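Local coordinates for terminase large subunit (Thermus phage G20c, PDB 5M1P), which packages viral DNA into empty capsids as an ATP-driven motor and cuts the genome with its nuclease domain to start and finish each packaging round, at residues 20-23 / 29-32; 64-69 / 81-86. One frame throughout, in Å; residues are numbered along the deposited sequence.

Both contacts belong to the RNase H-like nuclease fold and lie on the same side of the chain's centre, their own centres about 10 Å apart. From the N terminus, strand 15-22 comes first; it turns back into strand 25-27, and contact 1 closes this excursion by joining residues 20-23 to the loop 29-32 with a surface salt bridge. The chain then lays down strands 37-42, 49-56 and 61-69, and contact 2 closes the next loop by setting helix 73-86 against strand 61-69. The two loops follow in series, neither nested nor crossed. They meet where Tyr31 CB packs against Asp86 O, 3.2 Å away, at the end of that helix.

Contact 1: residues 20-23 / 29-32; sequences ERRG and EDYR
Arg22 and Asp30 are joined by a salt bridge from strand 15-22 to the loop that follows strand 25-27, the antiparallel strand it turns back into, on the surface of the RNase H-like nuclease fold, and the pair illustrates how one guanidinium can serve two carboxylates. NH2 of Arg22 donates to Asp30 OD1 at 3.1 Å, with an N-H...O angle of 149°. The bond uses the syn lone pair of OD1; only NH2 makes a hydrogen bond to Asp30, and the guanidinium and carboxylate planes, 53° apart, do not lie flat in a two-pronged pairing. The second carboxylate is that of Glu20, two residues back on the same strand. NE of Arg22 donates to Glu20 OE1 at 2.9 Å, reaching that oxygen from above its carboxylate plane, and a weak bond from NH1 joins it. An aliphatic chain extended from CG to NE carries the guanidinium out to both acids, while the side chain also touches Val27 of the hairpin. The arrangement is exposed and lies away from the metal site. Its positive group probably offsets the mutual repulsion of the two acids, whose Glu20 OE1 and Asp30 OD2 stay 6.7 Å apart.

Contact 2: residues 64-69 / 81-86; sequences CLERMN and KALSED
Leu83 holds CG anti to its carbonyl carbon (chi1 -80°), which directs its branched end from the helix toward the sheet, while SG of Cys64 and CG of Glu66 both stand anti to the backbone N (chi1 -175° and -174°) and extend to meet it. The result is a helix-on-sheet contact of the RNase H-like nuclease fold, in which helix 73-86 lies over strand 61-69 and one leucine fits against two alternate strand residues. The methyls divide the strand mainly between them: CD2 lies against Cys64 SG at 3.9 Å, an apolar contact, and CD1 rests on Glu66, at 3.9 Å from its CB. The extended side chain of Glu66 crosses the leucine at a slant, and its carboxylate oxygen OE1 comes within 3.2 Å of Leu83 CD1. Phe52 of strand 49-56 and Arg25 of strand 25-27 also touch Leu83, widening the interface beyond a single strand.

A carboxylate in so buried a place needs polar company. OE2 of Glu66 is hydrogen-bonded to Thr24 OG1, while OE1 has a long, weak ion pair with Arg25, whose positive charge would be expected to help keep the acid ionised. The Glu66 side chain is about 12 Å from the bound calcium ion, so this is buried core packing at a distance from the metal site, and not part of it. Besides its approach to CD1, Glu66 OE1 also comes within 3.5 Å of Leu83 CG.

Contact 1: residues 20-23 / 29-32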
loop_
_atom_site.group_PDB
_atom_site.type_symbol
_atom_site.label_atom_id
_atom_site.label_comp_id
_atom_site.label_asym_id
_atom_site.label_seq_id
_atom_site.Cartn_x
_atom_site.Cartn_y
_atom_site.Cartn_z
ATOM N N GLU A 20 15.369 -8.695 1.949
ATOM C CA GLU A 20 15.478 -10.114 1.632
ATOM C C GLU A 20 14.131 -10.559 1.077
ATOM O O GLU A 20 13.092 -10.310 1.692
ATOM C CB GLU A 20 15.807 -10.928 2.879
ATOM C CG GLU A 20 16.137 -12.387 2.578
ATOM C CD GLU A 20 16.415 -13.226 3.813
ATOM O OE1 GLU A 20 16.044 -12.815 4.935
ATOM O OE2 GLU A 20 16.996 -14.324 3.647
ATOM N N ARG A 21 14.144 -11.202 -0.084
ATOM C CA ARG A 21 12.922 -11.787 -0.628
ATOM C C ARG A 21 12.678 -13.117 0.090
ATOM O O ARG A 21 13.503 -14.028 0.004
ATOM C CB ARG A 21 13.030 -11.975 -2.145
ATOM C CG ARG A 21 11.701 -12.263 -2.834
ATOM C CD ARG A 21 11.824 -12.193 -4.354
ATOM N NE ARG A 21 12.132 -10.844 -4.857
ATOM C CZ ARG A 21 11.254 -9.943 -5.320
ATOM N NH1 ARG A 21 9.938 -10.180 -5.358
ATOM N NH2 ARG A 21 11.704 -8.755 -5.737
ATOM N N ARG A 22 11.571 -13.200 0.831
ATOM C CA ARG A 22 11.140 -14.426 1.501
ATOM C C ARG A 22 9.780 -14.802 0.905
ATOM O O ARG A 22 8.721 -14.406 1.417
ATOM C CB ARG A 22 11.046 -14.218 3.018
ATOM C CG ARG A 22 12.349 -13.798 3.697
ATOM C CD ARG A 22 12.183 -13.657 5.209
ATOM N NE ARG A 22 13.265 -12.884 5.827
ATOM C CZ ARG A 22 13.236 -12.332 7.047
ATOM N NH1 ARG A 22 14.292 -11.644 7.483
ATOM N NH2 ARG A 22 12.173 -12.454 7.843
ATOM N N GLY A 23 9.812 -15.539 -0.203
ATOM C CA GLY A 23 8.591 -15.913 -0.917
ATOM C C GLY A 23 7.881 -14.682 -1.449
ATOM O O GLY A 23 8.451 -13.920 -2.224
ATOM N N GLU A 29 13.191 -5.174 7.373
ATOM C CA GLU A 29 13.622 -5.413 8.733
ATOM C C GLU A 29 12.563 -6.126 9.527
ATOM O O GLU A 29 11.352 -5.964 9.307
ATOM C CB GLU A 29 14.041 -4.119 9.405
ATOM C CG GLU A 29 12.962 -3.080 9.563
ATOM C CD GLU A 29 13.529 -1.769 10.062
ATOM O OE1 GLU A 29 13.406 -1.493 11.270
ATOM O OE2 GLU A 29 14.133 -1.034 9.249
ATOM N N ASP A 30 13.041 -6.933 10.464
ATOM C CA ASP A 30 12.150 -7.705 11.308
ATOM C C ASP A 30 11.560 -6.787 12.370
ATOM O O ASP A 30 12.015 -5.658 12.571
ATOM C CB ASP A 30 12.885 -8.912 11.899
ATOM C CG ASP A 30 13.140 -10.012 10.867
ATOM O OD1 ASP A 30 12.287 -10.246 9.983
ATOM O OD2 ASP A 30 14.181 -10.680 10.959
ATOM N N TYR A 31 10.499 -7.269 13.005
ATOM C CA TYR A 31 9.774 -6.538 14.032
ATOM C C TYR A 31 10.696 -6.001 15.142
ATOM O O TYR A 31 11.509 -6.745 15.698
ATOM C CB TYR A 31 8.750 -7.487 14.643
ATOM C CG TYR A 31 7.958 -6.935 15.805
ATOM C CD1 TYR A 31 7.321 -5.686 15.724
ATOM C CD2 TYR A 31 7.790 -7.683 16.971
ATOM C CE1 TYR A 31 6.564 -5.187 16.764
ATOM C CE2 TYR A 31 7.029 -7.200 18.019
ATOM C CZ TYR A 31 6.431 -5.948 17.929
ATOM O OH TYR A 31 5.681 -5.455 18.980
ATOM N N ARG A 32 10.527 -4.718 15.467
ATOM C CA ARG A 32 11.145 -4.061 16.628
ATOM C C ARG A 32 10.017 -3.762 17.619
ATOM O O ARG A 32 9.157 -2.947 17.319
ATOM C CB ARG A 32 11.752 -2.719 16.212
ATOM C CG ARG A 32 12.910 -2.737 15.235
ATOM C CD ARG A 32 13.332 -1.296 14.973
ATOM N NE ARG A 32 13.635 -0.554 16.207
ATOM C CZ ARG A 32 14.853 -0.283 16.685
ATOM N NH1 ARG A 32 15.958 -0.679 16.054
ATOM N NH2 ARG A 32 14.969 0.405 17.818
#

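Contact 2: residues 64-69 / 81-86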
loop_
_atom_site.group_PDB
_atom_site.type_symbol
_atom_site.label_atom_id
_atom_site.label_comp_id
_atom_site.label_asym_id
_atom_site.label_seq_id
_atom_site.Cartn_x
_atom_site.Cartn_y
_atom_site.Cartn_z
ATOM N N CYS A 64 8.279 -4.280 5.651
ATOM C CA CYS A 64 7.960 -5.493 4.915
ATOM C C CYS A 64 6.873 -5.154 3.909
ATOM O O CYS A 64 5.981 -4.357 4.222
ATOM C CB CYS A 64 7.457 -6.552 5.896
ATOM S SG CYS A 64 7.159 -8.155 5.141
ATOM N N LEU A 65 6.961 -5.725 2.717
ATOM C CA LEU A 65 5.908 -5.567 1.722
ATOM C C LEU A 65 5.601 -6.928 1.139
ATOM O O LEU A 65 6.505 -7.601 0.670
ATOM C CB LEU A 65 6.366 -4.593 0.639
ATOM C CG LEU A 65 5.279 -4.261 -0.400
ATOM C CD1 LEU A 65 5.390 -2.800 -0.806
ATOM C CD2 LEU A 65 5.327 -5.168 -1.616
ATOM N N GLU A 66 4.336 -7.341 1.190
ATOM C CA GLU A 66 3.916 -8.627 0.652
ATOM C C GLU A 66 3.012 -8.367 -0.528
ATOM O O GLU A 66 2.115 -7.526 -0.444
ATOM C CB GLU A 66 3.195 -9.463 1.715
ATOM C CG GLU A 66 2.858 -10.868 1.235
ATOM C CD GLU A 66 2.563 -11.845 2.353
ATOM O OE1 GLU A 66 2.372 -11.420 3.505
ATOM O OE2 GLU A 66 2.547 -13.064 2.070
ATOM N N ARG A 67 3.278 -9.070 -1.623
ATOM C CA ARG A 67 2.543 -8.867 -2.859
ATOM C C ARG A 67 2.320 -10.196 -3.556
ATOM O O ARG A 67 3.235 -11.000 -3.687
ATOM C CB ARG A 67 3.329 -7.931 -3.771
ATOM C CG ARG A 67 2.704 -7.710 -5.144
ATOM C CD ARG A 67 3.282 -6.462 -5.776
ATOM N NE ARG A 67 2.749 -6.104 -7.094
ATOM C CZ ARG A 67 3.220 -6.525 -8.271
ATOM N NH1 ARG A 67 4.218 -7.408 -8.355
ATOM N NH2 ARG A 67 2.674 -6.053 -9.388
ATOM N N MET A 68 1.099 -10.439 -3.999
ATOM C CA MET A 68 0.862 -11.589 -4.869
ATOM C C MET A 68 -0.403 -11.351 -5.657
ATOM O O MET A 68 -1.098 -10.378 -5.436
ATOM C CB MET A 68 0.790 -12.900 -4.077
ATOM C CG MET A 68 -0.339 -12.985 -3.068
ATOM S SD MET A 68 -0.224 -11.840 -1.684
ATOM C CE MET A 68 -1.639 -12.417 -0.741
ATOM N N ASN A 69 -0.667 -12.214 -6.617
ATOM C CA ASN A 69 -1.970 -12.242 -7.255
ATOM C C ASN A 69 -2.447 -13.670 -7.326
ATOM O O ASN A 69 -1.675 -14.619 -7.222
ATOM C CB ASN A 69 -1.984 -11.534 -8.622
ATOM C CG ASN A 69 -1.443 -12.390 -9.754
ATOM O OD1 ASN A 69 -0.512 -13.174 -9.565
ATOM N ND2 ASN A 69 -2.025 -12.237 -10.948
ATOM N N LYS A 81 -3.333 -11.396 8.557
ATOM C CA LYS A 81 -3.289 -11.789 9.972
ATOM C C LYS A 81 -1.859 -12.101 10.421
ATOM O O LYS A 81 -1.396 -11.634 11.479
ATOM C CB LYS A 81 -4.175 -13.009 10.213
ATOM C CG LYS A 81 -4.242 -13.484 11.652
ATOM C CD LYS A 81 -5.271 -14.597 11.774
ATOM C CE LYS A 81 -5.518 -14.935 13.229
ATOM N NZ LYS A 81 -4.455 -15.822 13.734
ATOM N N ALA A 82 -1.170 -12.906 9.630
ATOM C CA ALA A 82 0.198 -13.285 9.966
ATOM C C ALA A 82 1.127 -12.074 10.007
ATOM O O ALA A 82 1.897 -11.930 10.951
ATOM C CB ALA A 82 0.724 -14.352 9.020
ATOM N N LEU A 83 1.031 -11.191 9.019
ATOM C CA LEU A 83 1.834 -9.956 9.010
ATOM C C LEU A 83 1.553 -9.085 10.210
ATOM O O LEU A 83 2.461 -8.543 10.825
ATOM C CB LEU A 83 1.563 -9.125 7.747
ATOM C CG LEU A 83 2.283 -9.559 6.486
ATOM C CD1 LEU A 83 1.696 -8.852 5.278
ATOM C CD2 LEU A 83 3.780 -9.283 6.602
ATOM N N SER A 84 0.274 -8.927 10.521
ATOM C CA SER A 84 -0.126 -8.148 11.675
ATOM C C SER A 84 0.494 -8.728 12.948
ATOM O O SER A 84 1.099 -8.001 13.734
ATOM C CB SER A 84 -1.645 -8.113 11.806
ATOM O OG SER A 84 -2.034 -7.486 13.006
ATOM N N GLU A 85 0.360 -10.040 13.122
ATOM C CA GLU A 85 0.913 -10.705 14.295
ATOM C C GLU A 85 2.441 -10.605 14.342
ATOM O O GLU A 85 3.010 -10.353 15.403
ATOM C CB GLU A 85 0.436 -12.162 14.359
ATOM C CG GLU A 85 -1.042 -12.296 14.711
ATOM C CD GLU A 85 -1.536 -13.730 14.726
ATOM O OE1 GLU A 85 -2.763 -13.917 14.870
ATOM O OE2 GLU A 85 -0.728 -14.674 14.561
ATOM N N ASP A 86 3.098 -10.759 13.189
ATOM C CA ASP A 86 4.553 -10.665 13.125
ATOM C C ASP A 86 5.034 -9.300 13.605
ATOM O O ASP A 86 6.076 -9.208 14.233
ATOM C CB ASP A 86 5.068 -10.866 11.697
ATOM C CG ASP A 86 4.937 -12.309 11.176
ATOM O OD1 ASP A 86 4.682 -13.254 11.941
ATOM O OD2 ASP A 86 5.113 -12.490 9.960
#